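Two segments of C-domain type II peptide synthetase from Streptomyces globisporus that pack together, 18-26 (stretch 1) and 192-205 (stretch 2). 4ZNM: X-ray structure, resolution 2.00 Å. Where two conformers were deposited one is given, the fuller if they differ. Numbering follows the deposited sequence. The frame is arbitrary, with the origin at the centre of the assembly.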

# COMPACT_ATOMS: atom_id res chain seq x y z
N PRO A 18 21.74 0.57 -13.26
CA PRO A 18 20.46 0.71 -12.54
C PRO A 18 20.60 0.42 -11.04
O PRO A 18 20.64 -0.75 -10.65
CB PRO A 18 19.56 -0.33 -13.22
CG PRO A 18 20.53 -1.35 -13.84
CD PRO A 18 21.94 -0.81 -13.72
N PRO A 19 20.70 1.46 -10.19
CA PRO A 19 20.90 1.27 -8.74
C PRO A 19 19.59 0.97 -8.04
O PRO A 19 18.52 1.18 -8.64
CB PRO A 19 21.44 2.62 -8.29
CG PRO A 19 20.69 3.58 -9.18
CD PRO A 19 20.59 2.89 -10.53
N LEU A 20 19.66 0.48 -6.79
CA LEU A 20 18.43 0.27 -6.02
C LEU A 20 17.89 1.65 -5.75
O LEU A 20 18.67 2.58 -5.47
CB LEU A 20 18.66 -0.47 -4.70
CG LEU A 20 19.09 -1.93 -4.70
CD1 LEU A 20 19.34 -2.39 -3.25
CD2 LEU A 20 18.05 -2.79 -5.34
N SER A 21 16.58 1.78 -5.81
CA SER A 21 15.94 3.02 -5.39
C SER A 21 16.10 3.23 -3.88
O SER A 21 16.42 2.30 -3.16
CB SER A 21 14.46 2.98 -5.72
OG SER A 21 13.81 1.96 -4.96
N PHE A 22 15.85 4.45 -3.41
CA PHE A 22 15.79 4.70 -1.98
C PHE A 22 14.74 3.82 -1.32
O PHE A 22 14.98 3.28 -0.22
CB PHE A 22 15.50 6.18 -1.71
CG PHE A 22 16.65 7.10 -2.00
CD1 PHE A 22 17.96 6.73 -1.73
CD2 PHE A 22 16.42 8.36 -2.51
CE1 PHE A 22 19.01 7.58 -1.98
CE2 PHE A 22 17.48 9.23 -2.77
CZ PHE A 22 18.77 8.83 -2.50
N HIS A 23 13.60 3.62 -1.97
CA HIS A 23 12.62 2.76 -1.38
C HIS A 23 13.16 1.33 -1.24
O HIS A 23 12.93 0.67 -0.25
CB HIS A 23 11.34 2.74 -2.19
CG HIS A 23 10.32 1.79 -1.66
ND1 HIS A 23 9.73 1.96 -0.42
CD2 HIS A 23 9.81 0.65 -2.17
CE1 HIS A 23 8.87 0.97 -0.21
NE2 HIS A 23 8.90 0.16 -1.25
N GLN A 24 13.83 0.85 -2.26
CA GLN A 24 14.37 -0.51 -2.23
C GLN A 24 15.48 -0.62 -1.14
O GLN A 24 15.61 -1.66 -0.49
CB GLN A 24 14.88 -0.89 -3.61
CG GLN A 24 13.68 -1.16 -4.56
CD GLN A 24 14.04 -1.25 -6.03
OE1 GLN A 24 15.12 -0.86 -6.44
NE2 GLN A 24 13.08 -1.75 -6.84
N GLU A 25 16.26 0.44 -0.95
CA GLU A 25 17.21 0.52 0.18
C GLU A 25 16.51 0.37 1.54
O GLU A 25 16.98 -0.34 2.44
CB GLU A 25 17.95 1.85 0.19
CG GLU A 25 19.04 1.98 -0.82
CD GLU A 25 19.82 3.29 -0.71
OE1 GLU A 25 19.62 4.09 0.26
OE2 GLU A 25 20.64 3.52 -1.61
N PHE A 26 15.40 1.07 1.69
CA PHE A 26 14.58 0.93 2.88
C PHE A 26 14.18 -0.53 3.06
O PHE A 26 14.31 -1.07 4.13
CB PHE A 26 13.35 1.86 2.78
CG PHE A 26 12.23 1.52 3.72
CD1 PHE A 26 12.25 1.93 5.03
CD2 PHE A 26 11.14 0.80 3.28
CE1 PHE A 26 11.22 1.63 5.85
CE2 PHE A 26 10.11 0.49 4.12
CZ PHE A 26 10.14 0.91 5.40
N GLN A 192 10.53 5.81 -17.29
CA GLN A 192 10.85 4.54 -16.66
C GLN A 192 11.33 4.72 -15.20
O GLN A 192 11.84 5.79 -14.82
CB GLN A 192 11.92 3.83 -17.47
CG GLN A 192 11.51 3.50 -18.88
CD GLN A 192 10.35 2.54 -18.94
OE1 GLN A 192 10.04 1.84 -17.99
NE2 GLN A 192 9.68 2.53 -20.06
N HIS A 193 11.17 3.68 -14.39
CA HIS A 193 11.56 3.80 -13.00
C HIS A 193 13.06 4.13 -12.85
O HIS A 193 13.43 4.80 -11.90
CB HIS A 193 11.27 2.53 -12.25
CG HIS A 193 11.54 2.65 -10.78
ND1 HIS A 193 12.60 2.01 -10.17
CD2 HIS A 193 10.91 3.35 -9.81
CE1 HIS A 193 12.61 2.31 -8.88
NE2 HIS A 193 11.61 3.14 -8.64
N ALA A 194 13.91 3.70 -13.79
CA ALA A 194 15.33 3.95 -13.69
C ALA A 194 15.56 5.44 -13.75
O ALA A 194 16.46 5.96 -13.12
CB ALA A 194 16.09 3.25 -14.78
N GLU A 195 14.74 6.13 -14.53
CA GLU A 195 14.88 7.57 -14.64
C GLU A 195 14.60 8.21 -13.27
O GLU A 195 15.30 9.14 -12.84
CB GLU A 195 13.96 8.14 -15.71
CG GLU A 195 14.15 7.56 -17.11
CD GLU A 195 13.09 8.05 -18.09
OE1 GLU A 195 12.93 9.28 -18.19
OE2 GLU A 195 12.40 7.21 -18.71
N PHE A 196 13.59 7.69 -12.57
CA PHE A 196 13.26 8.18 -11.24
C PHE A 196 14.39 7.89 -10.24
O PHE A 196 14.74 8.72 -9.39
CB PHE A 196 11.95 7.59 -10.74
CG PHE A 196 11.60 8.04 -9.35
CD1 PHE A 196 11.72 7.18 -8.27
CD2 PHE A 196 11.20 9.35 -9.12
CE1 PHE A 196 11.41 7.62 -6.98
CE2 PHE A 196 10.89 9.79 -7.83
CZ PHE A 196 11.00 8.92 -6.77
N ALA A 197 14.94 6.68 -10.31
CA ALA A 197 16.04 6.33 -9.44
C ALA A 197 17.17 7.35 -9.60
O ALA A 197 17.81 7.73 -8.61
CB ALA A 197 16.52 4.91 -9.71
N ARG A 198 17.40 7.79 -10.83
CA ARG A 198 18.42 8.81 -11.10
C ARG A 198 18.01 10.15 -10.51
O ARG A 198 18.78 10.82 -9.81
CB ARG A 198 18.63 8.99 -12.61
CG ARG A 198 19.79 8.21 -13.18
CD ARG A 198 20.20 8.75 -14.56
NE ARG A 198 19.13 8.69 -15.56
CZ ARG A 198 18.51 9.74 -16.10
NH1 ARG A 198 17.57 9.55 -17.02
NH2 ARG A 198 18.82 10.99 -15.75
N TRP A 199 16.79 10.56 -10.82
CA TRP A 199 16.32 11.86 -10.43
C TRP A 199 16.34 11.99 -8.90
O TRP A 199 16.70 13.03 -8.36
CB TRP A 199 14.92 12.13 -10.98
CG TRP A 199 14.43 13.43 -10.45
CD1 TRP A 199 14.73 14.68 -10.93
CD2 TRP A 199 13.61 13.63 -9.30
NE1 TRP A 199 14.15 15.64 -10.14
CE2 TRP A 199 13.45 15.03 -9.13
CE3 TRP A 199 13.00 12.77 -8.39
CZ2 TRP A 199 12.69 15.57 -8.11
CZ3 TRP A 199 12.24 13.32 -7.37
CH2 TRP A 199 12.09 14.71 -7.24
N GLU A 200 15.95 10.94 -8.18
CA GLU A 200 15.83 11.10 -6.72
C GLU A 200 17.22 11.27 -6.08
O GLU A 200 17.36 11.96 -5.08
CB GLU A 200 15.07 9.92 -6.09
CG GLU A 200 15.87 8.63 -6.01
CD GLU A 200 15.09 7.48 -5.33
OE1 GLU A 200 15.59 6.34 -5.44
OE2 GLU A 200 14.02 7.71 -4.70
N ARG A 201 18.24 10.69 -6.69
CA ARG A 201 19.60 10.86 -6.17
C ARG A 201 20.14 12.25 -6.50
O ARG A 201 20.90 12.79 -5.75
CB ARG A 201 20.50 9.74 -6.72
CG ARG A 201 20.17 8.40 -6.06
CD ARG A 201 21.03 7.23 -6.53
NE ARG A 201 20.52 5.98 -5.95
CZ ARG A 201 20.84 5.52 -4.74
NH1 ARG A 201 21.68 6.17 -3.96
NH2 ARG A 201 20.32 4.38 -4.32
N GLU A 202 19.73 12.85 -7.61
CA GLU A 202 20.08 14.24 -7.90
C GLU A 202 19.43 15.17 -6.90
O GLU A 202 20.04 16.12 -6.41
CB GLU A 202 19.65 14.63 -9.32
CG GLU A 202 20.44 13.93 -10.41
CD GLU A 202 21.90 14.33 -10.40
OE1 GLU A 202 22.24 15.40 -10.95
OE2 GLU A 202 22.71 13.58 -9.82
N ALA A 203 18.17 14.87 -6.59
CA ALA A 203 17.40 15.67 -5.67
C ALA A 203 18.01 15.59 -4.28
O ALA A 203 17.99 16.57 -3.53
CB ALA A 203 15.97 15.22 -5.64
N ALA A 204 18.58 14.44 -3.94
CA ALA A 204 19.15 14.24 -2.60
C ALA A 204 20.37 15.12 -2.36
O ALA A 204 20.76 15.30 -1.22
CB ALA A 204 19.53 12.79 -2.39
N GLU A 205 20.96 15.68 -3.40
CA GLU A 205 22.11 16.57 -3.22
C GLU A 205 21.71 18.05 -3.17
O GLU A 205 22.55 18.94 -3.01
CB GLU A 205 23.12 16.36 -4.34
CG GLU A 205 23.72 14.98 -4.40
CD GLU A 205 24.16 14.64 -5.81
OE1 GLU A 205 24.73 15.53 -6.48
OE2 GLU A 205 23.91 13.49 -6.27
O HOH W 1 12.60 5.43 -3.93

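Stretch 2 is essentially one helix, 193-203, and it meets the start of another, 22-26, almost at right angles: the N-to-C directions differ by 86° and the axes come no closer than 11.5 Å. At that spacing the contact rests on side chains and on the backbone at and just before the start of helix 22-26. It buries 514 Å², both sides summed.

Gln-192, at the N-cap position, takes no part in the contact. One residue on, His-193 directs its CA-to-CB bond toward stretch 1, and its CE1 lies 3.7 Å from CB of Ser-21, which sits at the ring's edge, near its plane. One turn later comes Ala-197, where the two backbones are nearest, its CA 5.2 Å from CA of Ser-21. The methyl group suits this close approach; its CB is 4.4 Å from CG of Pro-19, a loose apolar contact.

Glu-200 also points toward stretch 1, with chi1 at 74° (p) and chi2 at 179° (t), and its buried carboxylate is used at both oxygens. OE1 accepts from Phe-22 N at 2.8 Å with an N-H...O angle of 168°. OE2 accepts from a water, 2.8 Å from the water oxygen, and that water in turn accepts from His-23 N, also at 2.8 Å. These two amides belong to the first turn of helix 22-26, where no preceding turn supplies carbonyl partners, so an acceptor from stretch 2 meets a real need. The next amide is served locally: Gln-24 N donates to the capping Ser-21 OG at 2.9 Å.

Arg-201 starts out sideways, but its nearly extended chain (chi2 -180°, chi3 -173°, both t) brings the guanidinium to stretch 1. NH2 donates to Leu-20 O at 2.7 Å (160°) and to Glu-25 OE2 at 2.9 Å (168°), the latter also a salt bridge. Both acceptors lie near the guanidinium plane, as its in-plane N-H bonds require. One face is left to Phe-22, whose CE1 is 3.6 Å from NH1 of Arg-201. A long side chain with several donors can thus join a loop carbonyl to a helix carboxylate. Arg-201 has 94 Å² covered by stretch 1.

Ala-204 ends the contact: its CB is 4.0 Å from CZ of Phe-22. That ring, with chi1 at -72° (m), reaches along stretch 2 from Glu-200, where its CD2 is 3.2 Å from CD of the carboxylate, to this methyl. Accordingly Phe-22, itself buried, has 101 Å² covered, the largest share of any residue here.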